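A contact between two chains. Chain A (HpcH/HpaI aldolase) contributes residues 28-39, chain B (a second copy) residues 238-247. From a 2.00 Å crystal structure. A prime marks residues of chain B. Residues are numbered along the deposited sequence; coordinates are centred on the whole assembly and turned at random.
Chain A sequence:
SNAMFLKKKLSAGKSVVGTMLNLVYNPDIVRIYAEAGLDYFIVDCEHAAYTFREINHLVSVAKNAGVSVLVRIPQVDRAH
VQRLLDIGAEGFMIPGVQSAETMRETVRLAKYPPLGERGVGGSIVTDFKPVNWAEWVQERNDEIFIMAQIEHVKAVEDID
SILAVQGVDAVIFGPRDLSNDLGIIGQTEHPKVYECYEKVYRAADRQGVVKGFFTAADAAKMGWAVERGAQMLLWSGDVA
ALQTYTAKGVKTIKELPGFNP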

# COMPACT_ATOMS: atom_id res chain seq x y z
N ASP A 28 -8.80 5.15 -0.05
CA ASP A 28 -8.40 5.48 1.32
C ASP A 28 -6.92 5.78 1.44
O ASP A 28 -6.48 6.31 2.46
N ILE A 29 -6.13 5.46 0.41
CA ILE A 29 -4.72 5.85 0.41
C ILE A 29 -4.64 7.37 0.58
O ILE A 29 -3.68 7.90 1.14
N VAL A 30 -5.66 8.08 0.10
CA VAL A 30 -5.67 9.55 0.21
C VAL A 30 -5.78 10.00 1.66
O VAL A 30 -5.13 10.95 2.09
N ARG A 31 -6.61 9.30 2.43
CA ARG A 31 -6.76 9.64 3.85
C ARG A 31 -5.51 9.28 4.64
O ARG A 31 -5.12 9.99 5.58
N ILE A 32 -4.86 8.18 4.25
CA ILE A 32 -3.60 7.80 4.87
C ILE A 32 -2.54 8.87 4.60
O ILE A 32 -1.79 9.27 5.49
N TYR A 33 -2.50 9.34 3.36
CA TYR A 33 -1.52 10.35 2.98
C TYR A 33 -1.78 11.70 3.66
O TYR A 33 -0.84 12.40 4.05
N ALA A 34 -3.04 12.08 3.80
CA ALA A 34 -3.37 13.31 4.51
C ALA A 34 -2.88 13.21 5.95
O ALA A 34 -2.26 14.13 6.46
N GLU A 35 -3.16 12.08 6.59
CA GLU A 35 -2.79 11.89 7.99
C GLU A 35 -1.27 11.86 8.16
O GLU A 35 -0.74 12.30 9.18
N ALA A 36 -0.57 11.37 7.14
CA ALA A 36 0.90 11.35 7.18
C ALA A 36 1.52 12.72 6.93
O ALA A 36 2.73 12.88 7.03
N GLY A 37 0.69 13.71 6.59
CA GLY A 37 1.17 15.07 6.42
C GLY A 37 1.61 15.43 5.01
O GLY A 37 2.31 16.42 4.81
N LEU A 38 1.20 14.64 4.01
CA LEU A 38 1.53 14.97 2.62
C LEU A 38 0.64 16.09 2.09
O LEU A 38 -0.54 16.15 2.42
N ASP A 39 1.20 16.98 1.28
CA ASP A 39 0.42 18.01 0.61
C ASP A 39 -0.20 17.53 -0.70
O ASP A 39 -1.25 18.01 -1.11
N ASP B 238 -0.22 -4.06 5.91
CA ASP B 238 -0.02 -3.08 4.85
C ASP B 238 -0.28 -1.65 5.32
O ASP B 238 0.47 -0.73 5.00
N VAL B 239 -1.35 -1.46 6.08
CA VAL B 239 -1.67 -0.12 6.57
C VAL B 239 -0.55 0.44 7.45
O VAL B 239 -0.13 1.58 7.27
N ALA B 240 -0.08 -0.34 8.42
CA ALA B 240 1.00 0.14 9.29
C ALA B 240 2.25 0.44 8.48
O ALA B 240 2.95 1.40 8.74
N ALA B 241 2.52 -0.40 7.48
CA ALA B 241 3.65 -0.18 6.59
C ALA B 241 3.54 1.19 5.93
O ALA B 241 4.48 1.99 5.96
N LEU B 242 2.39 1.47 5.32
CA LEU B 242 2.20 2.74 4.63
C LEU B 242 2.23 3.93 5.60
O LEU B 242 2.84 4.96 5.30
N GLN B 243 1.59 3.80 6.76
CA GLN B 243 1.53 4.94 7.68
C GLN B 243 2.89 5.21 8.33
O GLN B 243 3.31 6.36 8.45
N THR B 244 3.56 4.15 8.74
CA THR B 244 4.82 4.29 9.46
C THR B 244 5.94 4.80 8.54
O THR B 244 6.57 5.81 8.84
N TYR B 245 6.17 4.11 7.44
CA TYR B 245 7.19 4.53 6.47
C TYR B 245 6.92 5.95 5.97
O TYR B 245 7.82 6.79 5.98
N THR B 246 5.70 6.22 5.52
CA THR B 246 5.43 7.53 4.93
C THR B 246 5.59 8.66 5.95
O THR B 246 6.22 9.68 5.66
N ALA B 247 5.03 8.49 7.14
CA ALA B 247 5.08 9.55 8.14
C ALA B 247 6.52 9.87 8.53
O ALA B 247 6.87 11.04 8.71

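The apolar centre lies where helix 29-35 runs beside helix 238-247 of the second copy, the two axes 34° from parallel and 9.8 Å apart at closest approach. Ile32 points toward the partner and gives up 78 Å² to it. Its m,t rotamer lets CG2 reach Gln243′ CG at 4.0 Å and Leu242′ CB at 4.4 Å, while Ile32 CD1 comes within 4.4 Å of Val239′ CG1. Leu242′, also m,t, points toward chain A; its CD1 lies 4.1 Å from Ile29 CD1. Ile29 leaves its backbone sideways, but the t,p conformation brings its end nearer.

One turn further on, Ala36 and Ala247′ mark the closest backbone register, with CA atoms 4.7 Å apart and CB atoms 4.4 Å apart. Both side chains are a single methyl, and these methyls are in apolar contact. Thr246′ (m) fills the adjoining space: its CG2 is 4.0 Å from Ala36 CB and 3.8 Å from Leu38 CD1. Leu38, m,t, follows the Schellman turn at Gly37, whose positive phi of 91° suits glycine.

Thr246′ OG1 donates to Leu242′ O at 2.6 Å within its own helix and accepts from water 2 (2.8 Å). That water also bonds Tyr33 OH at 2.8 Å. Tyr33 starts away from the partner, yet its ring returns, presenting its edge to the threonine, with CE1 3.9 Å from Thr246′ OG1.

No direct hydrogen bond crosses between the stretches, so the polar links are made through water. Water 1 donates to Ile32 O (2.6 Å) and accepts from Gln243′ NE2 (2.9 Å). Gln243′ leaves its helix sideways, but its m,t rotamer (chi3 -79°) brings the amide nearer to chain A, where Gln243′ NE2 also lies 4.2 Å from Glu35 CG. Water 3 donates to both Ala36 O (3.0 Å) and Ala247′ O (2.9 Å), joining two carbonyls that cannot bond each other.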

# COMPACT_ATOMS: atom_id res chain seq x y z
CB ASP A 28 -8.80 4.37 2.30
CG ASP A 28 -10.25 4.49 2.75
OD1 ASP A 28 -10.75 5.62 2.85
OD2 ASP A 28 -10.90 3.45 3.02
CB ILE A 29 -3.97 5.44 -0.87
CG1 ILE A 29 -2.45 5.64 -0.70
CG2 ILE A 29 -4.46 6.24 -2.11
CD1 ILE A 29 -1.87 4.83 0.44
CB VAL A 30 -6.86 10.15 -0.57
CG1 VAL A 30 -6.95 11.66 -0.32
CG2 VAL A 30 -6.73 9.85 -2.06
CB ARG A 31 -7.98 8.94 4.42
CG ARG A 31 -9.25 9.23 3.65
CD ARG A 31 -10.26 8.09 3.87
NE ARG A 31 -10.95 8.33 5.11
CZ ARG A 31 -11.68 7.46 5.81
NH1 ARG A 31 -11.89 6.20 5.44
NH2 ARG A 31 -12.22 7.91 6.92
CB ILE A 32 -3.13 6.43 4.37
CG1 ILE A 32 -3.93 5.32 5.07
CG2 ILE A 32 -1.64 6.25 4.63
CD1 ILE A 32 -3.70 3.94 4.52
CB TYR A 33 -1.44 10.48 1.45
CG TYR A 33 -0.58 9.40 0.78
CD1 TYR A 33 0.19 8.52 1.55
CD2 TYR A 33 -0.53 9.28 -0.60
CE1 TYR A 33 1.00 7.55 0.94
CE2 TYR A 33 0.26 8.31 -1.22
CZ TYR A 33 1.03 7.45 -0.45
OH TYR A 33 1.82 6.49 -1.07
CB ALA A 34 -4.87 13.55 4.48
CB GLU A 35 -3.44 10.62 8.56
CG GLU A 35 -2.98 10.24 9.97
CD GLU A 35 -3.39 11.25 11.04
OE1 GLU A 35 -4.27 12.10 10.77
OE2 GLU A 35 -2.84 11.17 12.16
CB ALA A 36 1.45 10.34 6.19
CB LEU A 38 1.42 13.74 1.72
CG LEU A 38 2.52 12.69 1.92
CD1 LEU A 38 2.21 11.39 1.20
CD2 LEU A 38 3.86 13.25 1.47
CB ASP A 39 1.31 19.22 0.32
CG ASP A 39 1.79 19.88 1.58
OD1 ASP A 39 0.96 20.53 2.23
OD2 ASP A 39 2.98 19.70 1.92
CB ASP B 238 -0.88 -3.41 3.62
CG ASP B 238 -2.37 -3.43 3.93
OD1 ASP B 238 -2.76 -3.72 5.09
OD2 ASP B 238 -3.17 -3.16 3.01
CB VAL B 239 -3.01 -0.10 7.35
CG1 VAL B 239 -3.22 1.26 7.98
CG2 VAL B 239 -4.18 -0.44 6.40
CB ALA B 240 1.31 -0.88 10.40
CB ALA B 241 3.73 -1.30 5.53
CB LEU B 242 0.89 2.71 3.83
CG LEU B 242 0.96 1.83 2.57
CD1 LEU B 242 -0.43 1.37 2.08
CD2 LEU B 242 1.71 2.56 1.46
CB GLN B 243 0.47 4.72 8.77
CG GLN B 243 -0.94 4.63 8.22
CD GLN B 243 -1.98 4.92 9.27
OE1 GLN B 243 -2.32 4.05 10.08
NE2 GLN B 243 -2.50 6.14 9.28
CB THR B 244 5.23 2.98 10.12
OG1 THR B 244 4.15 2.53 10.95
CG2 THR B 244 6.48 3.17 10.98
CB TYR B 245 7.25 3.56 5.29
CG TYR B 245 8.20 3.94 4.17
CD1 TYR B 245 9.51 3.46 4.14
CD2 TYR B 245 7.80 4.79 3.16
CE1 TYR B 245 10.39 3.81 3.10
CE2 TYR B 245 8.65 5.13 2.12
CZ TYR B 245 9.95 4.64 2.09
OH TYR B 245 10.78 5.01 1.04
CB THR B 246 4.03 7.61 4.27
OG1 THR B 246 3.83 6.47 3.43
CG2 THR B 246 3.92 8.87 3.40
CB ALA B 247 4.26 9.16 9.38
O HOH W 1 -1.04 7.97 7.60
O HOH W 2 3.96 5.92 0.69
O HOH W 3 4.77 12.92 9.20